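Local coordinates for protein predicted HD superfamily hydrolase (uncultured Thermotogales bacterium, PDB 2PQ7) that probably acts as a metal-dependent hydrolase of the HD superfamily, holding two iron(III) ions in an all-helical fold, at residues Arg15-Ile20 and Ala62-Asp67; Asn44-Ala49 and Lys58-Ala63; Asp67-His72 and Ala85-Gly90; Ser106-Ser111 and Lys126-Ala131; Glu188-Glu193 and Lys197-Arg202. All coordinates share one frame; numbering follows the deposited sequence.

Interaction 1: residues Arg15-Ile20 and Ala62-Asp67; sequences REILNI and AALLHD. With FE (Fe (III) ion), chain C; FE (Fe (III) ion), chain B.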
# COMPACT_ATOMS: atom_id res chain seq x y z
N ARG A 15 25.09 20.58 -1.29
CA ARG A 15 24.31 21.04 -2.41
C ARG A 15 24.90 20.61 -3.75
O ARG A 15 24.14 20.16 -4.64
CB ARG A 15 24.23 22.59 -2.36
CG ARG A 15 23.35 23.22 -3.44
CD ARG A 15 23.20 24.75 -3.26
N GLU A 16 26.21 20.80 -3.89
CA GLU A 16 26.92 20.43 -5.15
C GLU A 16 26.87 18.90 -5.38
O GLU A 16 26.53 18.45 -6.49
CB GLU A 16 28.35 20.94 -5.18
N ILE A 17 27.06 18.16 -4.32
CA ILE A 17 26.97 16.69 -4.43
C ILE A 17 25.57 16.27 -4.84
O ILE A 17 25.41 15.47 -5.73
CB ILE A 17 27.42 16.00 -3.16
CG1 ILE A 17 28.89 16.31 -2.90
CG2 ILE A 17 27.22 14.47 -3.30
CD1 ILE A 17 29.38 15.88 -1.52
N LEU A 18 24.54 16.83 -4.20
CA LEU A 18 23.16 16.52 -4.58
C LEU A 18 22.98 16.87 -6.04
O LEU A 18 22.39 16.13 -6.82
CB LEU A 18 22.13 17.33 -3.75
CG LEU A 18 21.91 16.95 -2.28
CD1 LEU A 18 21.28 18.10 -1.53
CD2 LEU A 18 21.05 15.72 -2.14
N ASN A 19 23.48 18.03 -6.43
CA ASN A 19 23.32 18.47 -7.81
C ASN A 19 23.88 17.42 -8.81
O ASN A 19 23.22 17.03 -9.77
CB ASN A 19 23.95 19.87 -8.02
CG ASN A 19 23.61 20.45 -9.37
OD1 ASN A 19 24.50 20.88 -10.12
ND2 ASN A 19 22.32 20.50 -9.68
N ILE A 20 25.09 16.96 -8.52
CA ILE A 20 25.85 15.96 -9.34
C ILE A 20 25.06 14.64 -9.41
O ILE A 20 24.89 14.08 -10.49
CB ILE A 20 27.27 15.80 -8.81
CG1 ILE A 20 28.13 17.03 -9.12
CG2 ILE A 20 27.94 14.55 -9.40
CD1 ILE A 20 29.42 17.10 -8.30
N ALA A 62 28.31 9.01 1.65
CA ALA A 62 28.37 7.69 1.08
C ALA A 62 26.99 7.26 0.52
O ALA A 62 26.89 6.69 -0.55
CB ALA A 62 28.76 6.78 2.13
N ALA A 63 25.92 7.54 1.25
CA ALA A 63 24.57 7.26 0.76
C ALA A 63 24.25 8.00 -0.53
O ALA A 63 23.67 7.44 -1.44
CB ALA A 63 23.56 7.63 1.81
N LEU A 64 24.59 9.29 -0.58
CA LEU A 64 24.32 10.06 -1.81
C LEU A 64 25.05 9.51 -3.03
O LEU A 64 24.53 9.48 -4.14
CB LEU A 64 24.64 11.54 -1.60
CG LEU A 64 23.51 12.38 -1.06
CD1 LEU A 64 24.06 13.78 -0.95
CD2 LEU A 64 22.33 12.31 -2.09
N LEU A 65 26.30 9.09 -2.81
CA LEU A 65 27.12 8.60 -3.91
C LEU A 65 27.05 7.11 -4.20
O LEU A 65 27.50 6.68 -5.26
CB LEU A 65 28.58 8.95 -3.67
CG LEU A 65 28.87 10.45 -3.73
CD1 LEU A 65 30.31 10.70 -3.30
CD2 LEU A 65 28.57 11.04 -5.07
N HIS A 66 26.40 6.35 -3.34
CA HIS A 66 26.59 4.88 -3.43
C HIS A 66 26.11 4.25 -4.73
O HIS A 66 26.72 3.34 -5.21
CB HIS A 66 26.02 4.14 -2.23
CG HIS A 66 24.56 3.85 -2.31
ND1 HIS A 66 23.59 4.82 -2.19
CD2 HIS A 66 23.90 2.68 -2.50
CE1 HIS A 66 22.40 4.26 -2.32
NE2 HIS A 66 22.56 2.95 -2.51
N ASP A 67 25.02 4.77 -5.29
CA ASP A 67 24.49 4.28 -6.55
C ASP A 67 24.66 5.27 -7.72
O ASP A 67 23.94 5.14 -8.73
CB ASP A 67 23.02 3.95 -6.36
CG ASP A 67 22.80 2.61 -5.65
OD1 ASP A 67 23.67 1.70 -5.60
OD2 ASP A 67 21.65 2.42 -5.14
FE FE C . 21.16 1.43 -3.35
FE FE B . 23.72 -0.26 -5.18
O HOH W 1 22.64 -0.02 -3.51

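Interaction 2: residues Asn44-Ala49 and Lys58-Ala63; sequences NASEIA and KAIIAA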
# COMPACT_ATOMS: atom_id res chain seq x y z
N ASN A 44 17.59 7.35 5.53
CA ASN A 44 17.84 6.23 6.45
C ASN A 44 19.22 6.36 7.09
O ASN A 44 19.39 6.16 8.29
CB ASN A 44 17.78 4.92 5.72
CG ASN A 44 16.43 4.61 5.14
OD1 ASN A 44 15.41 5.17 5.55
ND2 ASN A 44 16.42 3.69 4.20
N ALA A 45 20.22 6.70 6.28
CA ALA A 45 21.59 6.86 6.81
C ALA A 45 21.69 7.99 7.82
O ALA A 45 22.44 7.87 8.80
CB ALA A 45 22.58 7.10 5.68
N SER A 46 20.92 9.06 7.59
CA SER A 46 20.90 10.21 8.48
C SER A 46 20.36 9.79 9.86
O SER A 46 20.94 10.12 10.91
CB SER A 46 20.01 11.29 7.89
OG SER A 46 19.97 12.40 8.74
N GLU A 47 19.27 9.05 9.85
CA GLU A 47 18.66 8.55 11.09
C GLU A 47 19.64 7.63 11.84
O GLU A 47 19.96 7.81 13.06
CB GLU A 47 17.40 7.75 10.77
CG GLU A 47 16.35 8.43 9.88
N ILE A 48 20.20 6.68 11.10
CA ILE A 48 21.05 5.68 11.70
C ILE A 48 22.31 6.34 12.31
O ILE A 48 22.64 6.11 13.50
CB ILE A 48 21.43 4.61 10.69
CG1 ILE A 48 20.18 3.82 10.27
CG2 ILE A 48 22.50 3.69 11.26
CD1 ILE A 48 20.41 3.01 9.01
N ALA A 49 23.03 7.13 11.52
CA ALA A 49 24.27 7.76 11.99
C ALA A 49 24.04 8.68 13.20
O ALA A 49 24.81 8.69 14.17
CB ALA A 49 24.94 8.50 10.84
N LYS A 58 30.27 11.35 6.72
CA LYS A 58 30.64 10.14 5.95
C LYS A 58 29.40 9.34 5.50
O LYS A 58 29.32 8.98 4.36
CB LYS A 58 31.58 9.24 6.76
CG LYS A 58 33.01 9.75 6.93
CD LYS A 58 33.86 8.85 7.89
CE LYS A 58 35.26 9.39 8.08
NZ LYS A 58 36.00 8.66 9.13
N ALA A 59 28.45 9.14 6.41
CA ALA A 59 27.26 8.36 6.14
C ALA A 59 26.38 8.96 5.05
O ALA A 59 25.97 8.29 4.13
CB ALA A 59 26.52 8.16 7.43
N ILE A 60 26.15 10.27 5.15
CA ILE A 60 25.35 10.98 4.18
C ILE A 60 25.95 10.98 2.79
O ILE A 60 25.26 10.72 1.80
CB ILE A 60 25.15 12.45 4.62
CG1 ILE A 60 24.23 12.48 5.83
CG2 ILE A 60 24.62 13.34 3.52
CD1 ILE A 60 22.80 11.93 5.57
N ILE A 61 27.24 11.33 2.74
CA ILE A 61 27.95 11.41 1.47
C ILE A 61 28.04 10.01 0.83
O ILE A 61 27.78 9.88 -0.37
CB ILE A 61 29.29 12.14 1.60
CG1 ILE A 61 28.99 13.65 1.91
CG2 ILE A 61 30.12 12.02 0.36
CD1 ILE A 61 30.21 14.43 2.22
N ALA A 62 28.31 9.01 1.65
CA ALA A 62 28.37 7.69 1.08
C ALA A 62 26.99 7.26 0.52
O ALA A 62 26.89 6.69 -0.55
CB ALA A 62 28.76 6.78 2.13
N ALA A 63 25.92 7.54 1.25
CA ALA A 63 24.57 7.26 0.76
C ALA A 63 24.25 8.00 -0.53
O ALA A 63 23.67 7.44 -1.44
CB ALA A 63 23.56 7.63 1.81

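Interaction 3: residues Asp67-His72 and Ala85-Gly90; sequences DIKRPH and AEYASG. With FE (Fe (III) ion), chain C; FE (Fe (III) ion), chain B; PO4 (phosphate ion), chain E; PO4 (phosphate ion), chain F.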
# COMPACT_ATOMS: atom_id res chain seq x y z
N ASP A 67 25.02 4.77 -5.29
CA ASP A 67 24.49 4.28 -6.55
C ASP A 67 24.66 5.27 -7.72
O ASP A 67 23.94 5.14 -8.73
CB ASP A 67 23.02 3.95 -6.36
CG ASP A 67 22.80 2.61 -5.65
OD1 ASP A 67 23.67 1.70 -5.60
OD2 ASP A 67 21.65 2.42 -5.14
N ILE A 68 25.62 6.21 -7.61
CA ILE A 68 25.77 7.23 -8.63
C ILE A 68 26.20 6.63 -9.97
O ILE A 68 25.88 7.19 -11.01
CB ILE A 68 26.67 8.38 -8.18
CG1 ILE A 68 26.35 9.66 -9.00
CG2 ILE A 68 28.17 8.02 -8.25
CD1 ILE A 68 27.19 10.85 -8.66
N LYS A 69 26.77 5.42 -9.95
CA LYS A 69 27.17 4.77 -11.17
C LYS A 69 26.17 3.68 -11.58
O LYS A 69 26.46 2.87 -12.49
CB LYS A 69 28.60 4.26 -11.09
CG LYS A 69 29.64 5.35 -11.12
CD LYS A 69 29.82 5.88 -12.53
CE LYS A 69 30.84 7.01 -12.49
NZ LYS A 69 31.17 7.46 -13.85
N ARG A 70 25.00 3.68 -10.99
CA ARG A 70 23.95 2.74 -11.42
C ARG A 70 23.53 2.97 -12.87
O ARG A 70 23.40 2.03 -13.64
CB ARG A 70 22.72 2.76 -10.51
CG ARG A 70 22.66 1.70 -9.51
CD ARG A 70 22.26 0.41 -10.14
NE ARG A 70 22.13 -0.65 -9.16
CZ ARG A 70 21.90 -1.92 -9.47
NH1 ARG A 70 21.78 -2.30 -10.73
NH2 ARG A 70 21.81 -2.83 -8.50
N PRO A 71 23.28 4.22 -13.23
CA PRO A 71 22.94 4.44 -14.63
C PRO A 71 24.06 3.98 -15.57
O PRO A 71 23.79 3.35 -16.59
CB PRO A 71 22.75 5.97 -14.68
CG PRO A 71 22.29 6.33 -13.31
CD PRO A 71 23.11 5.44 -12.41
N HIS A 72 25.32 4.21 -15.17
CA HIS A 72 26.43 3.78 -15.96
C HIS A 72 26.48 2.25 -16.08
O HIS A 72 26.78 1.75 -17.17
CB HIS A 72 27.71 4.37 -15.39
CG HIS A 72 28.95 3.91 -16.09
ND1 HIS A 72 29.39 4.49 -17.26
CD2 HIS A 72 29.84 2.94 -15.78
CE1 HIS A 72 30.51 3.89 -17.64
NE2 HIS A 72 30.79 2.94 -16.77
N ALA A 85 32.88 3.71 -6.18
CA ALA A 85 34.01 3.91 -5.27
C ALA A 85 35.12 4.67 -5.93
O ALA A 85 35.70 5.57 -5.33
CB ALA A 85 34.48 2.54 -4.79
N GLU A 86 35.46 4.33 -7.18
CA GLU A 86 36.50 5.05 -7.90
C GLU A 86 36.10 6.53 -8.14
O GLU A 86 36.90 7.43 -8.00
CB GLU A 86 36.77 4.31 -9.24
CG GLU A 86 37.76 5.02 -10.14
CD GLU A 86 37.97 4.30 -11.49
OE1 GLU A 86 38.15 3.06 -11.48
OE2 GLU A 86 38.04 5.02 -12.52
N TYR A 87 34.84 6.72 -8.46
CA TYR A 87 34.31 8.06 -8.68
C TYR A 87 34.43 8.87 -7.40
O TYR A 87 34.90 10.03 -7.43
CB TYR A 87 32.85 8.02 -9.17
CG TYR A 87 32.33 9.41 -9.37
CD1 TYR A 87 32.69 10.13 -10.46
CD2 TYR A 87 31.47 9.99 -8.45
CE1 TYR A 87 32.25 11.45 -10.64
CE2 TYR A 87 31.04 11.33 -8.59
CZ TYR A 87 31.42 12.01 -9.68
OH TYR A 87 30.97 13.33 -9.81
N ALA A 88 34.00 8.34 -6.28
CA ALA A 88 34.12 9.07 -5.00
C ALA A 88 35.54 9.43 -4.68
O ALA A 88 35.85 10.51 -4.19
CB ALA A 88 33.49 8.25 -3.90
N SER A 89 36.48 8.53 -4.96
CA SER A 89 37.91 8.82 -4.74
C SER A 89 38.47 9.93 -5.60
O SER A 89 39.50 10.51 -5.27
CB SER A 89 38.74 7.56 -4.97
OG SER A 89 38.44 6.60 -4.01
N GLY A 90 37.87 10.16 -6.74
CA GLY A 90 38.27 11.25 -7.58
C GLY A 90 37.59 12.56 -7.22
O GLY A 90 38.22 13.58 -7.15
FE FE C . 21.16 1.43 -3.35
FE FE B . 23.72 -0.26 -5.18
P PO4 E . 20.50 -0.58 -5.93
O1 PO4 E . 19.99 -1.98 -6.15
O2 PO4 E . 19.77 0.33 -6.93
O3 PO4 E . 22.00 -0.58 -6.25
O4 PO4 E . 20.06 -0.11 -4.54
P PO4 F . 22.76 -3.40 -4.73
O1 PO4 F . 22.32 -4.03 -6.04
O2 PO4 F . 21.58 -2.85 -3.97
O3 PO4 F . 23.80 -2.32 -4.96
O4 PO4 F . 23.40 -4.51 -3.92
O HOH W 1 22.64 -0.02 -3.51

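Interaction 4: residues Ser106-Ser111 and Lys126-Ala131; sequences SKAIRS and KILQDA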
# COMPACT_ATOMS: atom_id res chain seq x y z
N SER A 106 34.85 5.85 0.10
CA SER A 106 35.05 5.05 -1.09
C SER A 106 34.92 3.53 -0.80
O SER A 106 34.22 2.83 -1.54
CB SER A 106 36.37 5.40 -1.76
OG SER A 106 36.40 6.76 -2.17
N LYS A 107 35.52 3.05 0.30
CA LYS A 107 35.49 1.64 0.67
C LYS A 107 34.05 1.29 0.99
O LYS A 107 33.56 0.18 0.67
CB LYS A 107 36.38 1.40 1.89
CG LYS A 107 36.46 -0.08 2.28
CD LYS A 107 37.45 -0.32 3.50
N ALA A 108 33.31 2.17 1.64
CA ALA A 108 31.93 1.87 1.96
C ALA A 108 31.12 1.64 0.71
O ALA A 108 30.29 0.73 0.63
CB ALA A 108 31.32 3.01 2.79
N ILE A 109 31.32 2.46 -0.29
CA ILE A 109 30.58 2.30 -1.53
C ILE A 109 31.01 1.02 -2.22
O ILE A 109 30.21 0.26 -2.77
CB ILE A 109 30.82 3.51 -2.45
CG1 ILE A 109 30.23 4.78 -1.79
CG2 ILE A 109 30.27 3.27 -3.89
CD1 ILE A 109 30.62 6.09 -2.48
N ARG A 110 32.30 0.77 -2.19
CA ARG A 110 32.84 -0.41 -2.84
C ARG A 110 32.26 -1.69 -2.28
O ARG A 110 32.09 -2.67 -3.02
CB ARG A 110 34.35 -0.43 -2.70
CG ARG A 110 35.05 -1.53 -3.48
CD ARG A 110 36.54 -1.44 -3.29
NE ARG A 110 37.06 -0.17 -3.78
CZ ARG A 110 37.56 0.05 -4.99
NH1 ARG A 110 37.66 -0.93 -5.90
NH2 ARG A 110 38.00 1.29 -5.29
N SER A 111 31.96 -1.68 -0.99
CA SER A 111 31.47 -2.87 -0.27
C SER A 111 29.96 -3.03 -0.18
O SER A 111 29.47 -4.04 0.35
CB SER A 111 32.00 -2.84 1.17
OG SER A 111 33.39 -2.66 1.20
N LYS A 126 28.89 -0.25 7.08
CA LYS A 126 27.84 -0.95 7.75
C LYS A 126 26.56 -0.13 7.75
O LYS A 126 25.47 -0.63 7.46
CB LYS A 126 28.30 -1.36 9.15
CG LYS A 126 29.33 -2.53 9.05
CD LYS A 126 29.86 -2.91 10.43
CE LYS A 126 31.08 -3.85 10.35
NZ LYS A 126 31.84 -3.92 11.66
N ILE A 127 26.67 1.15 8.10
CA ILE A 127 25.53 2.06 8.09
C ILE A 127 24.96 2.17 6.69
O ILE A 127 23.73 2.09 6.50
CB ILE A 127 25.92 3.44 8.62
CG1 ILE A 127 26.22 3.32 10.12
CG2 ILE A 127 24.83 4.47 8.34
CD1 ILE A 127 26.79 4.54 10.73
N LEU A 128 25.82 2.28 5.69
CA LEU A 128 25.39 2.42 4.30
C LEU A 128 24.61 1.21 3.88
O LEU A 128 23.54 1.33 3.28
CB LEU A 128 26.57 2.63 3.35
CG LEU A 128 26.20 2.65 1.87
CD1 LEU A 128 25.18 3.77 1.55
CD2 LEU A 128 27.44 2.80 1.03
N GLN A 129 25.17 0.02 4.13
CA GLN A 129 24.48 -1.20 3.77
C GLN A 129 23.15 -1.33 4.47
O GLN A 129 22.15 -1.64 3.81
CB GLN A 129 25.36 -2.41 4.00
CG GLN A 129 24.77 -3.62 3.41
CD GLN A 129 25.79 -4.75 3.32
OE1 GLN A 129 26.17 -5.35 4.31
NE2 GLN A 129 26.22 -5.05 2.11
N ASP A 130 23.06 -0.99 5.75
CA ASP A 130 21.80 -1.01 6.43
C ASP A 130 20.80 -0.06 5.79
O ASP A 130 19.63 -0.40 5.60
CB ASP A 130 21.95 -0.61 7.90
CG ASP A 130 22.55 -1.68 8.78
OD1 ASP A 130 22.77 -2.85 8.32
OD2 ASP A 130 22.76 -1.36 9.99
N ALA A 131 21.23 1.16 5.55
CA ALA A 131 20.40 2.22 4.99
C ALA A 131 19.84 1.83 3.61
O ALA A 131 18.66 2.12 3.27
CB ALA A 131 21.21 3.49 4.89

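Interaction 5: residues Glu188-Glu193 and Lys197-Arg202; sequences ETFWTE and KMAEDR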
# COMPACT_ATOMS: atom_id res chain seq x y z
N GLU A 188 17.01 -9.07 11.83
CA GLU A 188 18.27 -9.50 12.49
C GLU A 188 19.49 -9.52 11.54
O GLU A 188 20.62 -9.75 11.99
CB GLU A 188 18.12 -10.87 13.18
CG GLU A 188 17.98 -12.11 12.28
CD GLU A 188 16.62 -12.27 11.61
OE1 GLU A 188 15.67 -11.50 11.93
OE2 GLU A 188 16.50 -13.18 10.75
N THR A 189 19.27 -9.32 10.24
CA THR A 189 20.36 -9.27 9.26
C THR A 189 21.06 -7.89 9.19
O THR A 189 22.05 -7.76 8.51
CB THR A 189 19.81 -9.54 7.85
OG1 THR A 189 18.77 -8.60 7.57
CG2 THR A 189 19.22 -10.96 7.75
N PHE A 190 20.57 -6.90 9.92
CA PHE A 190 21.16 -5.57 9.89
C PHE A 190 22.32 -5.40 10.86
O PHE A 190 22.36 -6.03 11.92
CB PHE A 190 20.07 -4.54 10.12
CG PHE A 190 19.11 -4.46 8.98
CD1 PHE A 190 18.09 -5.42 8.82
CD2 PHE A 190 19.23 -3.46 8.04
CE1 PHE A 190 17.25 -5.34 7.73
CE2 PHE A 190 18.39 -3.38 6.95
CZ PHE A 190 17.39 -4.31 6.80
N TRP A 191 23.28 -4.55 10.50
CA TRP A 191 24.48 -4.35 11.28
C TRP A 191 24.25 -3.57 12.55
O TRP A 191 24.83 -3.88 13.60
CB TRP A 191 25.53 -3.57 10.48
CG TRP A 191 26.05 -4.27 9.32
CD1 TRP A 191 25.73 -4.06 8.01
CD2 TRP A 191 26.99 -5.32 9.35
NE1 TRP A 191 26.43 -4.93 7.21
CE2 TRP A 191 27.21 -5.72 8.01
CE3 TRP A 191 27.69 -5.97 10.37
CZ2 TRP A 191 28.11 -6.72 7.68
CZ3 TRP A 191 28.57 -6.97 10.04
CH2 TRP A 191 28.78 -7.34 8.71
N THR A 192 23.52 -2.47 12.43
CA THR A 192 23.32 -1.57 13.54
C THR A 192 22.03 -1.82 14.31
O THR A 192 21.02 -2.23 13.75
CB THR A 192 23.33 -0.09 13.11
OG1 THR A 192 22.22 0.19 12.24
CG2 THR A 192 24.60 0.27 12.40
N GLU A 193 22.03 -1.55 15.61
CA GLU A 193 20.82 -1.70 16.38
C GLU A 193 19.71 -0.76 15.90
O GLU A 193 18.53 -1.12 15.90
CB GLU A 193 21.14 -1.44 17.87
CG GLU A 193 19.94 -1.57 18.79
CD GLU A 193 19.33 -2.98 18.79
OE1 GLU A 193 19.96 -3.97 18.33
OE2 GLU A 193 18.17 -3.08 19.27
N LYS A 197 16.01 -2.04 14.63
CA LYS A 197 14.75 -1.55 15.16
C LYS A 197 13.87 -0.98 14.05
O LYS A 197 12.67 -1.20 14.05
CB LYS A 197 14.96 -0.51 16.25
CG LYS A 197 15.53 -1.13 17.53
CD LYS A 197 15.35 -0.23 18.74
CE LYS A 197 16.13 1.08 18.65
NZ LYS A 197 17.60 0.87 18.73
N MSE A 198 14.46 -0.23 13.13
CA MSE A 198 13.72 0.32 12.00
C MSE A 198 13.19 -0.79 11.10
O MSE A 198 12.07 -0.68 10.58
CB MSE A 198 14.61 1.28 11.20
CG MSE A 198 14.91 2.57 11.94
SE MSE A 198 16.34 3.63 11.12
CE MSE A 198 15.43 4.59 9.71
N ALA A 199 13.99 -1.84 10.90
CA ALA A 199 13.62 -2.98 10.09
C ALA A 199 12.46 -3.73 10.76
O ALA A 199 11.49 -4.10 10.10
CB ALA A 199 14.78 -3.90 9.90
N GLU A 200 12.55 -3.92 12.08
CA GLU A 200 11.48 -4.59 12.82
C GLU A 200 10.17 -3.83 12.69
O GLU A 200 9.10 -4.41 12.47
CB GLU A 200 11.87 -4.72 14.29
CG GLU A 200 10.83 -5.41 15.15
N ASP A 201 10.24 -2.52 12.84
CA ASP A 201 9.09 -1.66 12.75
C ASP A 201 8.48 -1.71 11.33
O ASP A 201 7.26 -1.91 11.16
CB ASP A 201 9.55 -0.28 13.10
CG ASP A 201 8.47 0.75 13.00
OD1 ASP A 201 7.40 0.61 13.65
OD2 ASP A 201 8.70 1.75 12.29
N ARG A 202 9.31 -1.51 10.31
CA ARG A 202 8.81 -1.57 8.95
C ARG A 202 8.26 -2.94 8.58
O ARG A 202 7.21 -3.01 7.92
CB ARG A 202 9.90 -1.18 7.96
CG ARG A 202 10.23 0.26 8.04
CD ARG A 202 11.32 0.55 7.05
NE ARG A 202 11.73 1.94 7.09
CZ ARG A 202 12.39 2.56 6.11
NH1 ARG A 202 12.66 1.93 4.98
NH2 ARG A 202 12.66 3.85 6.21

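Interaction 1: residues Arg15-Ile20 and Ala62-Asp67
The backbones of residues 15-20 and 62-67 approach each other nearest at Leu18 and Leu64, where CA of Leu18 is 7.1 Å from CA of Leu64. This is helix 14-25 laid against the C-terminal part of helix 56-65, the helix of the HD domain that leads into the His-Asp doublet of the metal site. What joins the two segments is apolar. Ile17 heads toward the other helix, and because CG2 stands anti to the backbone N that methyl does the touching: it lies 4.0 Å from CD1 of Leu64 and 4.1 Å from CD2 of Leu65. The isoleucine side chain meets Leu64 obliquely and Leu65 at about a right angle. Leu18 begins by pointing away, yet its end comes back; in the conformer described, one of two, its CD2 is 3.6 Å from CD2 of Leu64, with Phe39 of helix 35-52 packed beside it.

The segment 62-67 illustrates how packing and metal binding can share one short segment. Past the leucines, the ring of His66 is fixed by a hydrogen bond from ND1 to Ala63 O (2.7 Å, 164°), with the acceptor close to the ring plane. The other nitrogen, NE2, is thereby turned to the first iron, 2.2 Å away, which His37 and Asp132 also bind. His80 and His112 serve the second. The carboxylate of Asp67 bridges the pair, OD2 at 2.1 Å from the first iron and OD1 at 2.0 Å from the second.

Interaction 2: residues Asn44-Ala49 and Lys58-Ala63
Ala45 sets its CB between Ala59 O and the methyl of Ala63, one turn apart on the facing helix: it is 3.9 Å from Ala59 O and 4.0 Å from CB of Ala63. One turn further along, CB of Ala49 meets CB of Ala59 at 3.8 Å, and the four alanines thus interleave along the seam. With nothing larger than a methyl on this line, two helices can run close together. The axes of the short segments come within 8.7 Å and their directions differ by 162°, an antiparallel helical hairpin within the HD domain.

Beside the alanine line a longer side chain reaches across. Ile60 starts off along the flank of its helix, but its end turns in, and CD1, in the conformer described, rests 3.7 Å from CB of Ser46. The serine offers its methylene; with OG anti to the backbone N (chi1 179°) the hydroxyl is carried past the isoleucine methyl, and CB makes the touch.

Other helices enclose the hairpin. Helix 123-133 lies along one flank, with Ala131 against Ala45, Ile127 against Ile48, and a hydrogen bond from Asn44 ND2 to Ala131 O. Helix 99-111 packs on another side of 58-63 through Phe101 and Val105, where Lys58 also forms a salt bridge with Glu104, while Ile11 packs on Ile60.

Interaction 3: residues Asp67-His72 and Ala85-Gly90
The turn that follows the His-Asp doublet of the HD motif faces helix 80-91, Ile68 and Lys69 both resting on Tyr87. It is a type I beta turn from Asp67 to Arg70, closed by a bond of 2.9 Å from Arg70 N to Asp67 O. Its two middle residues, Ile68 and Lys69, both point toward helix 80-91, while Asp67 binds both irons and Arg70 reaches phosphates beside them, in geometry a simple example of one turn with two faces. Ile68 places CG1 anti to its backbone N (chi1 -157°), and both branches reach the tyrosine: CG2 is 3.8 Å from CD2 of Tyr87, and CD1 is 3.9 Å from CE2 of Tyr87. Lys69, bent at its second torsion, brings CE to within 4.0 Å of CB of Tyr87. Both side chains cross Tyr87 at about a right angle, and Ile20 of helix 14-25 packs on Ile68 and Tyr87 as well.

On the metal side, the edge of the Arg70 guanidinium meets two phosphates, probably from the crystallisation liquor. NE donates to O3 of phosphate E (2.9 Å, 158°), and NH2 reaches the same oxygen at 3.2 Å; weak bonds from NH2 go to O1 of each phosphate. A leucine here would remove both donors to O3 and is likely to leave phosphate E with fewer ties beyond the irons and to rob phosphate F of its weak guanidinium bond. Phosphate E itself spans the metals, its O4 at 2.2 Å from the first iron and its O3 at 2.1 Å from the second.

Interaction 4: residues Ser106-Ser111 and Lys126-Ala131
Leu128 has the largest share of this contact, reaching from helix 123-133 of the HD domain to Ala108 on helix 99-111. The axes of the two short segments pass 9.1 Å apart with a signed crossing angle of -41°. CG of Leu128 stands anti to its backbone N (chi1 174°), which sends the side chain straight across to the other helix. There one branch does all the touching: CD2 is 3.5 Å from Ala108 O, 4.3 Å from CB of Ala108 and 4.1 Å from CA of Ile109. The leucine methyl thus lies against the Ala108 carbonyl and the start of Ile109, with the methyl of Ala108, which points toward it, alongside. The same leucine borders the metal site, for it packs beside the iron ligands His66 and His112 without binding iron itself.

Gln129 and Ser111 make up the outer part. Near the C-terminal part of helix 99-111, Lys107 O accepts from both the backbone N and the OG of Ser111, approached from opposite faces of its plane, at least in the serine conformer described. The amide of Gln129 finds its partners just beyond: OE1 accepts from Trp191 NE1 and NE2 donates to His112 O. Its nearness to Ser111 is therefore mere adjacency, with NE2 of Gln129 lying 3.8 Å from Ser111 O, too long for a bond.

Interaction 5: residues Glu188-Glu193 and Lys197-Arg202
Phe190 turns one face of its ring to the methyl of Ala199, a CH-pi contact between the loop before the C-terminal helix 193-217 and that helix's second turn. CB of Ala199 stands 4.0 Å from the ring centroid and 29° off the ring normal, displaced toward CE1 of Phe190, which it approaches to 3.6 Å. The ring also has a cation-pi partner in Arg133.

Between loop and helix lies the N-cap, Thr192, whose OG1 takes the backbone N of Ala195. The next residue, Glu193, then begins the regular bonding: Lys197 N donates to Glu193 O over 3.0 Å at 159°. Beside this bond the two side chains cross at about a right angle. Glu193 is bent at its second torsion and Lys197 folds at its third and fourth (chi3 -65°), which curls the ammonium back over the glutamate's aliphatic part. Further along, Asp201 forms a salt bridge with Arg212 of the second subunit, so this helix also serves the dimer. The charges of the exposed pair attract only at a distance: NZ of Lys197 is 3.4 Å from CG of Glu193 but 4.0 Å from its OE2, beyond a salt bridge.

In the fold
From the N terminus, interaction 1 brings helix 14-25 back to helix 56-65, closing a long loop that contains helix 35-52. Interaction 2 falls within that loop and ends on the same helix, sharing Ala62 and Ala63. The other three follow in series, none crossing another. Interaction 3 opens at Asp67, where interaction 1 ends, and closes a short loop onto helix 80-91; interaction 4 then joins helices 99-111 and 123-133. Leu128 against Ala63, and Ser106 with Ser89, tie interaction 4 to its predecessors. Interaction 5 closes the shortest loop, about 25 Å from interaction 1 between centres, and is moored to interaction 4 by Asp130, which takes the backbone N of Trp191 and Thr192.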